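PDB 3KZG: arginine 3rd transport system periplasmic binding protein from Legionella pneumophila subsp. pneumophila str. Philadelphia 1, which probably binds arginine in the periplasm and hands it to an amino-acid ABC transporter, as a family 3 solute-binding protein. Local coordinates for residues P57-R62 / P199-L204; V64-A69 / V203-I208. One frame throughout, in Å; residues are numbered along the deposited sequence.

Contact 1 (P57-R62 / P199-L204); sequences PALKNR and PDQFVL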
loop_
_atom_site.group_PDB
_atom_site.type_symbol
_atom_site.label_atom_id
_atom_site.label_comp_id
_atom_site.label_asym_id
_atom_site.label_seq_id
_atom_site.Cartn_x
_atom_site.Cartn_y
_atom_site.Cartn_z
ATOM N N PRO A 57 40.056 0.122 14.367
ATOM C CA PRO A 57 40.863 -0.574 15.372
ATOM C C PRO A 57 40.038 -0.944 16.606
ATOM O O PRO A 57 40.254 -1.995 17.210
ATOM C CB PRO A 57 41.976 0.428 15.672
ATOM C CG PRO A 57 41.297 1.749 15.456
ATOM C CD PRO A 57 40.536 1.501 14.174
ATOM N N ALA A 58 39.086 -0.086 16.963
ATOM C CA ALA A 58 38.221 -0.325 18.113
ATOM C C ALA A 58 37.454 -1.639 17.963
ATOM O O ALA A 58 37.282 -2.386 18.928
ATOM C CB ALA A 58 37.239 0.831 18.280
ATOM N N LEU A 59 36.981 -1.916 16.753
ATOM C CA LEU A 59 36.243 -3.150 16.499
ATOM C C LEU A 59 37.197 -4.342 16.529
ATOM O O LEU A 59 36.897 -5.376 17.126
ATOM C CB LEU A 59 35.542 -3.093 15.137
ATOM C CG LEU A 59 34.792 -4.362 14.728
ATOM C CD1 LEU A 59 33.726 -4.692 15.758
ATOM C CD2 LEU A 59 34.163 -4.165 13.355
ATOM N N LYS A 60 38.347 -4.191 15.884
ATOM C CA LYS A 60 39.328 -5.264 15.850
ATOM C C LYS A 60 39.818 -5.646 17.246
ATOM O O LYS A 60 40.151 -6.805 17.486
ATOM C CB LYS A 60 40.517 -4.868 14.976
ATOM C CG LYS A 60 41.614 -5.912 14.936
ATOM C CD LYS A 60 42.663 -5.598 13.880
ATOM C CE LYS A 60 42.126 -5.833 12.471
ATOM N NZ LYS A 60 40.993 -4.929 12.113
ATOM N N ASN A 61 39.854 -4.680 18.161
ATOM C CA ASN A 61 40.310 -4.933 19.528
ATOM C C ASN A 61 39.167 -5.369 20.443
ATOM O O ASN A 61 39.347 -5.515 21.653
ATOM C CB ASN A 61 40.983 -3.682 20.117
ATOM C CG ASN A 61 42.194 -3.226 19.312
ATOM O OD1 ASN A 61 42.984 -4.042 18.839
ATOM N ND2 ASN A 61 42.351 -1.915 19.171
ATOM N N ARG A 62 37.990 -5.574 19.859
ATOM C CA ARG A 62 36.822 -5.999 20.617
ATOM C C ARG A 62 36.386 -5.003 21.685
ATOM O O ARG A 62 35.782 -5.389 22.691
ATOM C CB ARG A 62 37.070 -7.369 21.257
ATOM C CG ARG A 62 36.794 -8.564 20.336
ATOM C CD ARG A 62 37.687 -8.582 19.095
ATOM N NE ARG A 62 37.444 -9.785 18.299
ATOM C CZ ARG A 62 37.993 -10.032 17.112
ATOM N NH1 ARG A 62 38.828 -9.162 16.565
ATOM N NH2 ARG A 62 37.701 -11.153 16.469
ATOM N N PRO A 199 35.213 -10.961 11.506
ATOM C CA PRO A 199 34.871 -12.209 10.814
ATOM C C PRO A 199 34.282 -13.339 11.659
ATOM O O PRO A 199 33.429 -14.095 11.179
ATOM C CB PRO A 199 36.192 -12.606 10.159
ATOM C CG PRO A 199 36.800 -11.282 9.833
ATOM C CD PRO A 199 36.557 -10.504 11.115
ATOM N N ASP A 200 34.723 -13.463 12.905
ATOM C CA ASP A 200 34.222 -14.535 13.756
ATOM C C ASP A 200 32.865 -14.263 14.391
ATOM O O ASP A 200 32.397 -15.046 15.217
ATOM C CB ASP A 200 35.234 -14.870 14.858
ATOM C CG ASP A 200 35.571 -13.678 15.731
ATOM O OD1 ASP A 200 34.738 -12.756 15.849
ATOM O OD2 ASP A 200 36.671 -13.674 16.319
ATOM N N GLN A 201 32.223 -13.168 14.003
ATOM C CA GLN A 201 30.925 -12.833 14.572
ATOM C C GLN A 201 29.795 -13.113 13.580
ATOM O O GLN A 201 28.731 -12.498 13.649
ATOM C CB GLN A 201 30.898 -11.361 14.990
ATOM C CG GLN A 201 32.024 -10.958 15.951
ATOM C CD GLN A 201 31.853 -9.548 16.484
ATOM O OE1 GLN A 201 30.973 -9.287 17.310
ATOM N NE2 GLN A 201 32.677 -8.628 15.998
ATOM N N PHE A 202 30.029 -14.056 12.673
ATOM C CA PHE A 202 29.038 -14.411 11.668
ATOM C C PHE A 202 27.698 -14.866 12.244
ATOM O O PHE A 202 26.657 -14.678 11.613
ATOM C CB PHE A 202 29.608 -15.473 10.714
ATOM C CG PHE A 202 30.049 -16.740 11.394
ATOM C CD1 PHE A 202 29.120 -17.715 11.755
ATOM C CD2 PHE A 202 31.395 -16.966 11.662
ATOM C CE1 PHE A 202 29.530 -18.898 12.368
ATOM C CE2 PHE A 202 31.815 -18.145 12.276
ATOM C CZ PHE A 202 30.881 -19.113 12.630
ATOM N N VAL A 203 27.700 -15.448 13.441
ATOM C CA VAL A 203 26.438 -15.881 14.019
ATOM C C VAL A 203 25.587 -14.659 14.358
ATOM O O VAL A 203 24.388 -14.629 14.069
ATOM C CB VAL A 203 26.641 -16.727 15.294
ATOM C CG1 VAL A 203 25.298 -16.977 15.968
ATOM C CG2 VAL A 203 27.302 -18.059 14.937
ATOM N N LEU A 204 26.212 -13.650 14.961
ATOM C CA LEU A 204 25.499 -12.429 15.325
ATOM C C LEU A 204 25.026 -11.675 14.080
ATOM O O LEU A 204 23.897 -11.180 14.030
ATOM C CB LEU A 204 26.397 -11.520 16.177
ATOM C CG LEU A 204 25.850 -10.142 16.572
ATOM C CD1 LEU A 204 24.535 -10.294 17.321
ATOM C CD2 LEU A 204 26.876 -9.412 17.429
HETATM O O HOH W 1 34.811 -10.700 17.818
#

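Contact 2 (V64-A69 / V203-I208); sequences VDLVIA and VLIKKI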
loop_
_atom_site.group_PDB
_atom_site.type_symbol
_atom_site.label_atom_id
_atom_site.label_comp_id
_atom_site.label_asym_id
_atom_site.label_seq_id
_atom_site.Cartn_x
_atom_site.Cartn_y
_atom_site.Cartn_z
ATOM N N VAL A 64 34.269 -2.955 21.121
ATOM C CA VAL A 64 32.844 -2.924 20.825
ATOM C C VAL A 64 32.464 -4.194 20.071
ATOM O O VAL A 64 33.297 -4.805 19.403
ATOM C CB VAL A 64 32.479 -1.713 19.958
ATOM C CG1 VAL A 64 32.820 -0.431 20.701
ATOM C CG2 VAL A 64 33.221 -1.781 18.638
ATOM N N ASP A 65 31.200 -4.587 20.172
ATOM C CA ASP A 65 30.732 -5.794 19.499
ATOM C C ASP A 65 30.425 -5.565 18.027
ATOM O O ASP A 65 30.672 -6.430 17.185
ATOM C CB ASP A 65 29.482 -6.316 20.200
ATOM C CG ASP A 65 29.741 -6.669 21.637
ATOM O OD1 ASP A 65 30.658 -7.481 21.872
ATOM O OD2 ASP A 65 29.040 -6.139 22.526
ATOM N N LEU A 66 29.888 -4.389 17.727
ATOM C CA LEU A 66 29.517 -4.036 16.365
ATOM C C LEU A 66 29.809 -2.567 16.098
ATOM O O LEU A 66 30.079 -1.799 17.019
ATOM C CB LEU A 66 28.022 -4.293 16.159
ATOM C CG LEU A 66 27.529 -5.723 16.365
ATOM C CD1 LEU A 66 26.013 -5.735 16.457
ATOM C CD2 LEU A 66 28.023 -6.604 15.223
ATOM N N VAL A 67 29.756 -2.190 14.825
ATOM C CA VAL A 67 29.970 -0.808 14.422
ATOM C C VAL A 67 28.933 -0.415 13.375
ATOM O O VAL A 67 28.652 -1.173 12.445
ATOM C CB VAL A 67 31.375 -0.589 13.821
ATOM C CG1 VAL A 67 31.427 0.745 13.093
ATOM C CG2 VAL A 67 32.419 -0.613 14.928
ATOM N N ILE A 68 28.353 0.765 13.563
ATOM C CA ILE A 68 27.376 1.321 12.640
ATOM C C ILE A 68 27.641 2.822 12.585
ATOM O O ILE A 68 27.431 3.544 13.557
ATOM C CB ILE A 68 25.919 1.048 13.092
ATOM C CG1 ILE A 68 24.945 1.604 12.048
ATOM C CG2 ILE A 68 25.658 1.640 14.477
ATOM C CD1 ILE A 68 23.496 1.233 12.290
ATOM N N ALA A 69 28.145 3.269 11.444
ATOM C CA ALA A 69 28.464 4.669 11.234
ATOM C C ALA A 69 28.577 4.864 9.736
ATOM O O ALA A 69 29.681 4.983 9.201
ATOM C CB ALA A 69 29.781 5.003 11.910
ATOM N N VAL A 203 27.700 -15.448 13.441
ATOM C CA VAL A 203 26.438 -15.881 14.019
ATOM C C VAL A 203 25.587 -14.659 14.358
ATOM O O VAL A 203 24.388 -14.629 14.069
ATOM C CB VAL A 203 26.641 -16.727 15.294
ATOM C CG1 VAL A 203 25.298 -16.977 15.968
ATOM C CG2 VAL A 203 27.302 -18.059 14.937
ATOM N N LEU A 204 26.212 -13.650 14.961
ATOM C CA LEU A 204 25.499 -12.429 15.325
ATOM C C LEU A 204 25.026 -11.675 14.080
ATOM O O LEU A 204 23.897 -11.180 14.030
ATOM C CB LEU A 204 26.397 -11.520 16.177
ATOM C CG LEU A 204 25.850 -10.142 16.572
ATOM C CD1 LEU A 204 24.535 -10.294 17.321
ATOM C CD2 LEU A 204 26.876 -9.412 17.429
ATOM N N ILE A 205 25.895 -11.585 13.082
ATOM C CA ILE A 205 25.560 -10.899 11.842
ATOM C C ILE A 205 24.353 -11.565 11.165
ATOM O O ILE A 205 23.457 -10.881 10.650
ATOM C CB ILE A 205 26.779 -10.891 10.890
ATOM C CG1 ILE A 205 27.850 -9.943 11.445
ATOM C CG2 ILE A 205 26.370 -10.456 9.492
ATOM C CD1 ILE A 205 27.395 -8.481 11.542
ATOM N N LYS A 206 24.325 -12.896 11.180
ATOM C CA LYS A 206 23.223 -13.637 10.579
ATOM C C LYS A 206 21.894 -13.356 11.268
ATOM O O LYS A 206 20.857 -13.257 10.608
ATOM C CB LYS A 206 23.527 -15.138 10.580
ATOM C CG LYS A 206 24.506 -15.524 9.480
ATOM C CD LYS A 206 24.840 -17.011 9.490
ATOM C CE LYS A 206 25.876 -17.328 8.415
ATOM N NZ LYS A 206 26.298 -18.751 8.435
ATOM N N LYS A 207 21.919 -13.227 12.592
ATOM C CA LYS A 207 20.701 -12.927 13.340
ATOM C C LYS A 207 20.250 -11.499 12.997
ATOM O O LYS A 207 19.058 -11.218 12.893
ATOM C CB LYS A 207 20.962 -13.068 14.850
ATOM C CG LYS A 207 21.259 -14.510 15.295
ATOM C CD LYS A 207 21.667 -14.613 16.768
ATOM C CE LYS A 207 23.063 -14.041 17.005
ATOM N NZ LYS A 207 23.594 -14.311 18.386
ATOM N N ILE A 208 21.212 -10.597 12.813
ATOM C CA ILE A 208 20.892 -9.216 12.464
ATOM C C ILE A 208 20.306 -9.133 11.048
ATOM O O ILE A 208 19.455 -8.289 10.770
ATOM C CB ILE A 208 22.145 -8.314 12.562
ATOM C CG1 ILE A 208 22.562 -8.167 14.029
ATOM C CG2 ILE A 208 21.868 -6.943 11.940
ATOM C CD1 ILE A 208 23.888 -7.467 14.222
#

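Contact 1 (P57-R62 / P199-L204)
Arg62 and Asp200 meet across two backbones that stay well apart: the nearest CA atoms, Arg62 CA and Gln201 CA, are 10.9 Å apart. Helix 55-60 ends here in a Schellman motif. Arg62, with positive phi, is its C-prime residue, and Arg62 N bonds to Leu59 O at 3.0 Å. On the other side, Pro199 and Asp200 lead into helix 202-217, with Gln201 at the N-cap position. Both segments belong to one lobe of a type II periplasmic binding protein fold.

The Arg62 side chain bends at chi2 (62°) and carries its guanidinium toward Asp200. Arg62 NH2 forms a salt bridge with Asp200 OD2 at 2.7 Å, met at the edge of the guanidinium. The hydrogen bond within it is weak, with an N-H...O angle of only 129°. A water bridges the second oxygen: it donates to Asp200 OD1 at 2.8 Å and accepts weakly from Arg62 NE. Arg62 NH1 turns back to its own segment and bonds to Lys60 O at 2.9 Å. Buried Leu59 brings its CD1 near the side-chain amide of Gln201, and it also packs on Phe81 and Val67.

The guanidinium thus ties the end of one helix to the residues just before another. NH1 and the water probably limit its rotation. The carboxylate, turned 76° from the guanidinium plane, makes one short edge contact and not a flat two-pronged pair.

Contact 2 (V64-A69 / V203-I208)
Leu66 on strand 66-67 projects toward helix 202-217 and meets three side chains there: Leu204, Ile205 and Ile208. Leu66 CA lies 9.1 Å from Ile205 CA, and side chains bridge the gap. The strand belongs to the sheet, with strands 4-13 and 44-50, on which one lobe of the type II periplasmic binding protein fold is built.

The tight part is at the two methyls of Leu66. Leu66 CD1 meets Ile208 CD1 tip to tip at 3.5 Å. Leu66 CD2 meets Leu204 CD2, also tip to tip, at 3.8 Å. The Leu204 methyl lies close to the Leu66 branch point as well, with Leu204 CD2 to Leu66 CG at 3.9 Å. Leu204 has CG trans to its backbone N (chi1 176°), and this carries CD2 toward the strand. Ile205 is a looser neighbour: it runs alongside Leu66, the two pointing opposite ways, with Ile205 CD1 4.2 Å from Leu66 CD2. Ile208 also packs on Ile37, Leu41 and Ile195, so the apolar cluster extends to helix 29-40.

The helix has a more open side, where Val203 and Lys207 are exposed. Separately, Lys206 meets Glu191 of a second subunit. At the start of the strand segment, Asp65 is partly exposed; its OD2 accepts a hydrogen bond from Thr6 N.

No hydrogen bond crosses between the two segments. The backbone of Leu66 instead pairs with Gly8 of strand 4-13. What joins helix to strand is therefore apolar burial, built round one leucine.

Contacts 1 and 2 are neighbours, with centres about 8 Å apart. Their segments overlap at Val203 and Leu204. Contact 1 works through the residues just before helix 202-217, contact 2 through its first turns. On the other side, helix 55-60 is followed, after a short connection, by strand 66-67. Contact 1 is therefore the polar, partly exposed margin of a junction whose buried apolar part is contact 2. Leu59 joins them: Leu59 CD1 lies 3.7 Å from Val64 O, and Leu59 CB packs on Val67 CG2 at 4.0 Å. No ligand-binding residue is identified in either contact; as in relatives, the ligand would be expected in the cleft between the lobes.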